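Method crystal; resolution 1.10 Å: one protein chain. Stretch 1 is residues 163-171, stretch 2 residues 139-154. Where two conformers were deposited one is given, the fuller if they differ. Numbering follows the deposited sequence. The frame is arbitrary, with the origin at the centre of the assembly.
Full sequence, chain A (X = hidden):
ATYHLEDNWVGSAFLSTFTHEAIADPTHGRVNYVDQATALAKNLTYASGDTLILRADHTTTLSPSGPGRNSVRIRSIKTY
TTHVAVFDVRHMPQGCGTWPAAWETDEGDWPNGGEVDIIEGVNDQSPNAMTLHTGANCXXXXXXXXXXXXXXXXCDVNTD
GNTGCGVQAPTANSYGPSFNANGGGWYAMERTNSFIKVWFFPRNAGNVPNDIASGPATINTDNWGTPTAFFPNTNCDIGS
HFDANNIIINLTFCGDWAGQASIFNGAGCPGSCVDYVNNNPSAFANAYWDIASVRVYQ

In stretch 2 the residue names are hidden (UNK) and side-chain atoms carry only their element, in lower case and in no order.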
ATOM      1  N   THR A 163      -2.038 -15.869  -2.429  1.00 16.92           N
ATOM      2  CA  THR A 163      -2.671 -15.034  -1.410  1.00 16.21           C
ATOM      3  C   THR A 163      -1.574 -14.330  -0.604  1.00 14.77           C
ATOM      4  O   THR A 163      -1.818 -13.264  -0.039  1.00 15.35           O
ATOM      5  CB  THR A 163      -3.529 -15.813  -0.403  1.00 16.65           C
ATOM      6  OG1 THR A 163      -2.708 -16.732   0.318  1.00 18.11           O
ATOM      7  CG2 THR A 163      -4.658 -16.562  -1.100  1.00 17.83           C
ATOM      8  N   GLY A 164      -0.390 -14.945  -0.522  1.00 12.55           N
ATOM      9  CA  GLY A 164       0.615 -14.507   0.460  1.00 10.53           C
ATOM     10  C   GLY A 164       0.197 -14.876   1.879  1.00  8.82           C
ATOM     11  O   GLY A 164      -0.883 -15.458   2.093  1.00 10.03           O
ATOM     12  N   CYS A 165       1.044 -14.531   2.855  1.00  7.07           N
ATOM     13  CA  CYS A 165       0.695 -14.709   4.264  1.00  6.77           C
ATOM     14  C   CYS A 165       0.263 -13.359   4.821  1.00  6.56           C
ATOM     15  O   CYS A 165       1.038 -12.405   4.827  1.00  6.80           O
ATOM     16  CB  CYS A 165       1.866 -15.266   5.067  1.00  7.23           C
ATOM     17  SG  CYS A 165       3.406 -14.304   4.905  1.00  6.72           S
ATOM     18  N   GLY A 166      -1.002 -13.283   5.211  1.00  7.03           N
ATOM     19  CA  GLY A 166      -1.658 -12.014   5.528  1.00  6.87           C
ATOM     20  C   GLY A 166      -2.037 -11.855   6.983  1.00  6.93           C
ATOM     21  O   GLY A 166      -2.227 -12.842   7.705  1.00  7.96           O
ATOM     22  N   VAL A 167      -2.190 -10.599   7.382  1.00  6.63           N
ATOM     23  CA  VAL A 167      -2.673 -10.221   8.693  1.00  6.62           C
ATOM     24  C   VAL A 167      -3.675  -9.097   8.484  1.00  6.97           C
ATOM     25  O   VAL A 167      -3.396  -8.133   7.759  1.00  6.73           O
ATOM     26  CB  VAL A 167      -1.523  -9.718   9.599  1.00  6.89           C
ATOM     27  CG1 VAL A 167      -2.054  -9.205  10.949  1.00  7.87           C
ATOM     28  CG2 VAL A 167      -0.487 -10.825   9.826  1.00  7.57           C
ATOM     29  N   GLN A 168      -4.836  -9.217   9.129  0.50  6.86           N
ATOM     30  CA  GLN A 168      -5.868  -8.178   9.109  0.50  7.37           C
ATOM     31  C   GLN A 168      -5.699  -7.245  10.308  0.50  6.99           C
ATOM     32  O   GLN A 168      -5.589  -7.715  11.445  0.50  7.02           O
ATOM     33  CB  GLN A 168      -7.260  -8.824   9.164  0.50  7.94           C
ATOM     34  CG  GLN A 168      -7.555  -9.799   8.033  0.50  9.60           C
ATOM     35  CD  GLN A 168      -8.025  -9.112   6.772  0.50 11.22           C
ATOM     36  OE1 GLN A 168      -7.347  -9.151   5.738  0.50 13.48           O
ATOM     37  NE2 GLN A 168      -9.201  -8.484   6.840  0.50 11.71           N
ATOM     38  N   ALA A 169      -5.691  -5.932  10.072  1.00  6.59           N
ATOM     39  CA  ALA A 169      -5.652  -4.966  11.174  1.00  6.85           C
ATOM     40  C   ALA A 169      -6.892  -5.102  12.064  1.00  6.79           C
ATOM     41  O   ALA A 169      -7.956  -5.505  11.582  1.00  7.73           O
ATOM     42  CB  ALA A 169      -5.540  -3.558  10.657  1.00  7.03           C
ATOM     43  N   PRO A 170      -6.764  -4.780  13.363  1.00  7.54           N
ATOM     44  CA  PRO A 170      -7.883  -5.010  14.279  1.00  8.06           C
ATOM     45  C   PRO A 170      -8.981  -3.971  14.251  1.00  8.33           C
ATOM     46  O   PRO A 170     -10.043  -4.226  14.835  1.00 10.24           O
ATOM     47  CB  PRO A 170      -7.203  -5.007  15.653  1.00  8.66           C
ATOM     48  CG  PRO A 170      -6.007  -4.111  15.464  1.00  8.72           C
ATOM     49  CD  PRO A 170      -5.533  -4.393  14.080  1.00  7.80           C
ATOM     50  N   THR A 171      -8.744  -2.806  13.656  1.00  8.20           N
ATOM     51  CA  THR A 171      -9.758  -1.739  13.673  1.00  8.39           C
ATOM     52  C   THR A 171     -10.243  -1.363  12.284  1.00  7.81           C
ATOM     53  O   THR A 171      -9.501  -1.418  11.296  1.00  7.85           O
ATOM     54  CB  THR A 171      -9.282  -0.457  14.391  1.00  9.45           C
ATOM     55  OG1 THR A 171      -8.220   0.146  13.641  1.00 10.98           O
ATOM     56  CG2 THR A 171      -8.833  -0.745  15.839  1.00 11.67           C
ATOM     57  N   UNK A 139       6.886 -19.548   5.838  1.00  8.32           N
ATOM     58  CA  UNK A 139       5.604 -19.626   6.526  1.00  8.84           C
ATOM     59  C   UNK A 139       5.699 -18.859   7.846  1.00  8.04           C
ATOM     60  O   UNK A 139       6.797 -18.441   8.242  1.00  8.95           O
ATOM     61  c   UNK A 139       5.183 -21.082   6.761  1.00  9.68           C
ATOM     62  N   UNK A 140       4.549 -18.712   8.513  1.00  8.38           N
ATOM     63  CA  UNK A 140       4.435 -17.943   9.740  1.00  8.32           C
ATOM     64  C   UNK A 140       3.821 -18.820  10.827  1.00  9.36           C
ATOM     65  O   UNK A 140       2.956 -19.658  10.543  1.00 10.07           O
ATOM     66  c   UNK A 140       6.793 -14.944   7.824  1.00  7.79           C
ATOM     67  s   UNK A 140       5.701 -15.009   9.252  1.00  6.90           S
ATOM     68  c   UNK A 140       4.177 -15.703   8.551  1.00  7.99           C
ATOM     69  c   UNK A 140       3.558 -16.706   9.514  1.00  8.20           C
ATOM     70  N   UNK A 141       4.254 -18.630  12.082  1.00  9.95           N
ATOM     71  CA  UNK A 141       3.691 -19.420  13.163  1.00 10.76           C
ATOM     72  C   UNK A 141       2.253 -19.036  13.444  1.00 11.38           C
ATOM     73  O   UNK A 141       1.842 -17.905  13.189  1.00 11.86           O
ATOM     74  c   UNK A 141       5.293 -17.697  12.549  1.00 10.07           C
ATOM     75  c   UNK A 141       4.597 -19.115  14.364  1.00 11.87           C
ATOM     76  c   UNK A 141       5.363 -17.925  14.020  1.00 10.96           C
ATOM     77  N   UNK A 142       1.486 -19.986  13.970  1.00 11.89           N
ATOM     78  CA  UNK A 142       0.073 -19.749  14.240  1.00 13.41           C
ATOM     79  C   UNK A 142      -0.144 -18.628  15.259  1.00 13.81           C
ATOM     80  O   UNK A 142      -1.112 -17.875  15.158  1.00 15.06           O
ATOM     81  c   UNK A 142      -0.593 -21.032  14.728  1.00 13.88           C
ATOM     82  N   UNK A 143       0.764 -18.529  16.225  1.00 13.70           N
ATOM     83  CA  UNK A 143       0.676 -17.522  17.270  1.00 14.04           C
ATOM     84  C   UNK A 143       1.971 -16.733  17.326  1.00 12.88           C
ATOM     85  O   UNK A 143       3.047 -17.306  17.452  1.00 14.37           O
ATOM     86  o   UNK A 143       0.254 -17.237  19.662  1.00 17.84           O
ATOM     87  c   UNK A 143       0.394 -18.194  18.624  1.00 15.07           C
ATOM     88  N   UNK A 144       1.861 -15.408  17.232  1.00 10.95           N
ATOM     89  CA  UNK A 144       2.985 -14.526  17.480  1.00  9.77           C
ATOM     90  C   UNK A 144       2.458 -13.166  17.899  1.00  8.72           C
ATOM     91  O   UNK A 144       1.310 -12.817  17.637  1.00  9.22           O
ATOM     92  c   UNK A 144       3.391 -13.689  15.034  1.00  8.30           C
ATOM     93  c   UNK A 144       3.926 -14.444  16.258  1.00  9.39           C
ATOM     94  c   UNK A 144       2.542 -14.536  14.103  1.00  8.69           C
ATOM     95  n   UNK A 144       2.447 -13.843  12.817  1.00  7.32           N
ATOM     96  c   UNK A 144       1.734 -14.250  11.771  1.00  7.00           C
ATOM     97  n   UNK A 144       1.055 -15.402  11.810  1.00  8.44           N
ATOM     98  n   UNK A 144       1.722 -13.499  10.669  1.00  7.45           N
ATOM     99  N   UNK A 145       3.310 -12.401  18.555  1.00  8.42           N
ATOM    100  CA  UNK A 145       2.873 -11.179  19.201  1.00  7.85           C
ATOM    101  C   UNK A 145       2.601 -10.049  18.202  1.00  7.34           C
ATOM    102  O   UNK A 145       3.524  -9.486  17.592  1.00  7.95           O
ATOM    103  c   UNK A 145       3.551  -9.447  20.897  1.00  9.31           C
ATOM    104  o   UNK A 145       3.775 -11.778  21.321  1.00 11.16           O
ATOM    105  c   UNK A 145       3.875 -10.791  20.295  1.00  8.84           C
ATOM    106  N   UNK A 146       1.319  -9.704  18.095  1.00  6.77           N
ATOM    107  CA  UNK A 146       0.854  -8.630  17.218  1.00  7.07           C
ATOM    108  C   UNK A 146      -0.577  -8.332  17.606  1.00  6.84           C
ATOM    109  O   UNK A 146      -1.221  -9.146  18.285  1.00  7.28           O
ATOM    110  c   UNK A 146      -0.699 -12.163  13.564  1.00  7.59           C
ATOM    111  c   UNK A 146       0.942  -9.050  15.749  1.00  7.08           C
ATOM    112  c   UNK A 146       0.059 -10.234  15.388  1.00  6.86           C
ATOM    113  s   UNK A 146       0.496 -10.841  13.763  1.00  7.81           S
ATOM    114  N   UNK A 147      -1.091  -7.175  17.201  1.00  7.07           N
ATOM    115  CA  UNK A 147      -2.485  -6.843  17.505  1.00  7.62           C
ATOM    116  C   UNK A 147      -3.478  -7.315  16.442  1.00  7.87           C
ATOM    117  O   UNK A 147      -4.678  -7.442  16.713  1.00  8.73           O
ATOM    118  c   UNK A 147      -2.676  -5.348  17.724  1.00  7.68           C
ATOM    119  o   UNK A 147      -2.443  -4.697  16.475  1.00  7.97           O
ATOM    120  c   UNK A 147      -1.726  -4.800  18.782  1.00  9.44           C
ATOM    121  N   UNK A 148      -2.990  -7.592  15.242  1.00  7.31           N
ATOM    122  CA  UNK A 148      -3.839  -8.057  14.157  1.00  8.11           C
ATOM    123  C   UNK A 148      -4.081  -9.557  14.158  1.00  8.43           C
ATOM    124  O   UNK A 148      -3.561 -10.307  15.003  1.00  8.98           O
ATOM    125  N   UNK A 149      -4.833 -10.001  13.158  1.00  8.71           N
ATOM    126  CA  UNK A 149      -5.311 -11.377  13.065  1.00  9.95           C
ATOM    127  C   UNK A 149      -4.793 -12.013  11.777  1.00  9.20           C
ATOM    128  O   UNK A 149      -5.093 -11.535  10.687  1.00  8.78           O
ATOM    129  n   UNK A 149      -7.558 -13.766  13.436  1.00 20.66           N
ATOM    130  c   UNK A 149      -8.131 -14.753  12.771  1.00 21.47           C
ATOM    131  n   UNK A 149      -8.410 -14.327  11.551  1.00 21.90           N
ATOM    132  c   UNK A 149      -7.463 -12.661  12.620  1.00 17.20           C
ATOM    133  c   UNK A 149      -6.853 -11.378  13.079  1.00 12.13           C
ATOM    134  c   UNK A 149      -8.004 -13.018  11.431  1.00 19.70           C
ATOM    135  N   UNK A 150      -4.028 -13.099  11.891  1.00  9.06           N
ATOM    136  CA  UNK A 150      -3.491 -13.790  10.721  1.00  9.81           C
ATOM    137  C   UNK A 150      -4.610 -14.462   9.934  1.00 10.41           C
ATOM    138  O   UNK A 150      -5.527 -15.043  10.533  1.00 11.52           O
ATOM    139  c   UNK A 150      -2.469 -14.822  11.153  1.00 10.79           C
ATOM    140  N   UNK A 151      -4.524 -14.407   8.601  1.00 10.89           N
ATOM    141  CA  UNK A 151      -5.523 -15.051   7.719  1.00 12.58           C
ATOM    142  C   UNK A 151      -5.035 -16.238   6.882  1.00 12.73           C
ATOM    143  O   UNK A 151      -5.811 -17.133   6.533  1.00 14.78           O
ATOM    144  c   UNK A 151      -6.934 -13.021   7.500  1.00 14.66           C
ATOM    145  o   UNK A 151      -5.060 -13.436   6.029  1.00 13.07           O
ATOM    146  c   UNK A 151      -6.126 -14.061   6.751  1.00 13.30           C
ATOM    147  N   UNK A 152      -3.766 -16.202   6.509  0.50 12.13           N
ATOM    148  CA  UNK A 152      -3.092 -17.286   5.800  0.50 11.52           C
ATOM    149  C   UNK A 152      -1.654 -17.237   6.285  0.50 10.21           C
ATOM    150  O   UNK A 152      -1.071 -16.149   6.339  0.50  9.96           O
ATOM    151  o   UNK A 152      -4.910 -15.895   3.183  0.50 17.32           O
ATOM    152  c   UNK A 152      -4.528 -16.947   3.703  0.50 14.27           C
ATOM    153  n   UNK A 152      -5.303 -18.024   3.794  0.50 16.85           N
ATOM    154  c   UNK A 152      -3.114 -17.069   4.278  0.50 12.14           C
ATOM    155  N   UNK A 153      -1.077 -18.383   6.642  1.00  9.69           N
ATOM    156  CA  UNK A 153       0.273 -18.412   7.198  1.00  9.39           C
ATOM    157  C   UNK A 153       1.337 -19.007   6.285  1.00  9.01           C
ATOM    158  O   UNK A 153       2.450 -19.241   6.724  1.00 10.94           O
ATOM    159  c   UNK A 153      -0.314 -18.143   9.641  1.00 10.44           C
ATOM    160  n   UNK A 153      -1.053 -18.711  10.578  1.00 12.27           N
ATOM    161  c   UNK A 153       0.272 -19.059   8.584  1.00  9.46           C
ATOM    162  o   UNK A 153      -0.084 -16.929   9.622  1.00  9.53           O
ATOM    163  N   UNK A 154       0.996 -19.264   5.029  1.00  9.50           N
ATOM    164  CA  UNK A 154       1.997 -19.673   4.049  1.00  9.20           C
ATOM    165  C   UNK A 154       2.250 -18.515   3.105  1.00  8.52           C
ATOM    166  O   UNK A 154       1.328 -18.088   2.425  1.00  9.34           O
ATOM    167  o   UNK A 154       3.620 -20.903   2.159  1.00 10.29           O
ATOM    168  c   UNK A 154       1.502 -20.901   3.287  1.00 10.05           C
ATOM    169  c   UNK A 154       2.478 -21.362   2.233  1.00 10.87           C
ATOM    170  n   UNK A 154       2.028 -22.301   1.401  1.00 14.13           N
TER
HETATM  171  O   HOH W   1       0.223 -14.328   8.417  1.00  8.25           O
HETATM  172  O   HOH W   2      -5.155 -10.825   5.381  1.00 17.73           O
HETATM  173  O   HOH W   3      -3.252 -13.620   2.879  1.00 16.74           O

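Position 139 carries one carbon and does not touch stretch 1: Ala139. At 140 an unbranched chain runs two carbons, sulfur, carbon: Met140. Its CG lies 4.0 Å from Cys165 SG, an apolar contact suited to this buried place. Position 141 has three carbons closing a ring onto its own N, hence Pro141; 142, with one carbon, is Ala142; 143, a carbon then an oxygen, is Ser143. All three are out of reach of stretch 1.

Position 144 has three carbons, a nitrogen, then a carbon bearing two nitrogens, a guanidinium: Arg144. Its NH1 donates to Pro141 O at 3.0 Å, tying the loop together, while NH2 lies 3.6 Å from Val167 CG2. Position 145, one carbon bearing an oxygen and a carbon, is the distant Thr145. At 146 the carbon, carbon, sulfur, carbon chain recurs: Met146, whose extended side chain brings CE within 4.0 Å of Val167 CG2. Position 147 again shows a carbon bearing oxygen and carbon: Thr147, whose OG1 is 3.8 Å from Pro170 CG.

Position 148 has no side-chain atoms: Gly148. Its CA packs 3.2 Å from Gln168 O, and a CB there would come within 2.7 Å of both that oxygen and Val167 CG1. Position 149 bears a carbon and a five-membered ring of three carbons and two nitrogens: His149. The exposed ring leaves the pairing to the backbone. Position 150 has one carbon: Ala150. Its CA lies 4.2 Å from Val167 CA, a spacing set by the non-hydrogen-bonded antiparallel pairing, and its methyl points to the same face as the Val167 side chain.

At 151 a carbon bears an oxygen and a carbon: Thr151. Its methyl CG2 meets Gln168 CG at 3.3 Å, and a water joins OG1 to Gln168 OE1. Positions 152, 153 and 154 each have two carbons, the second bearing an oxygen and a nitrogen: Asn152, Asn153 and Asn154. Asn152 CB lies 3.5 Å from Gly164 O; Asn153 OD1 accepts from Arg144 NH1 at 2.9 Å; the side chain of Asn154 points away, but its backbone O lies 3.4 Å from Gly164 C.

The contact is an antiparallel backbone pairing. His149 N donates to Gln168 O at 3.0 Å and Gln168 N to His149 O at 2.8 Å; Thr151 N then donates to Gly166 O at 2.9 Å. Beyond the corner at Thr151, Gly166 N reaches Asn152 O at 3.1 Å in a weak, bent bond. Gly166 makes room here, since a CB would sit 3.0 Å from Thr151 OG1. Val167 shares a face with Ala150 and reaches Arg144 and Met146, while Gln168 and His149 occupy the other face.

Stretch 2 139-154: AMPASRTMTGHATNNN
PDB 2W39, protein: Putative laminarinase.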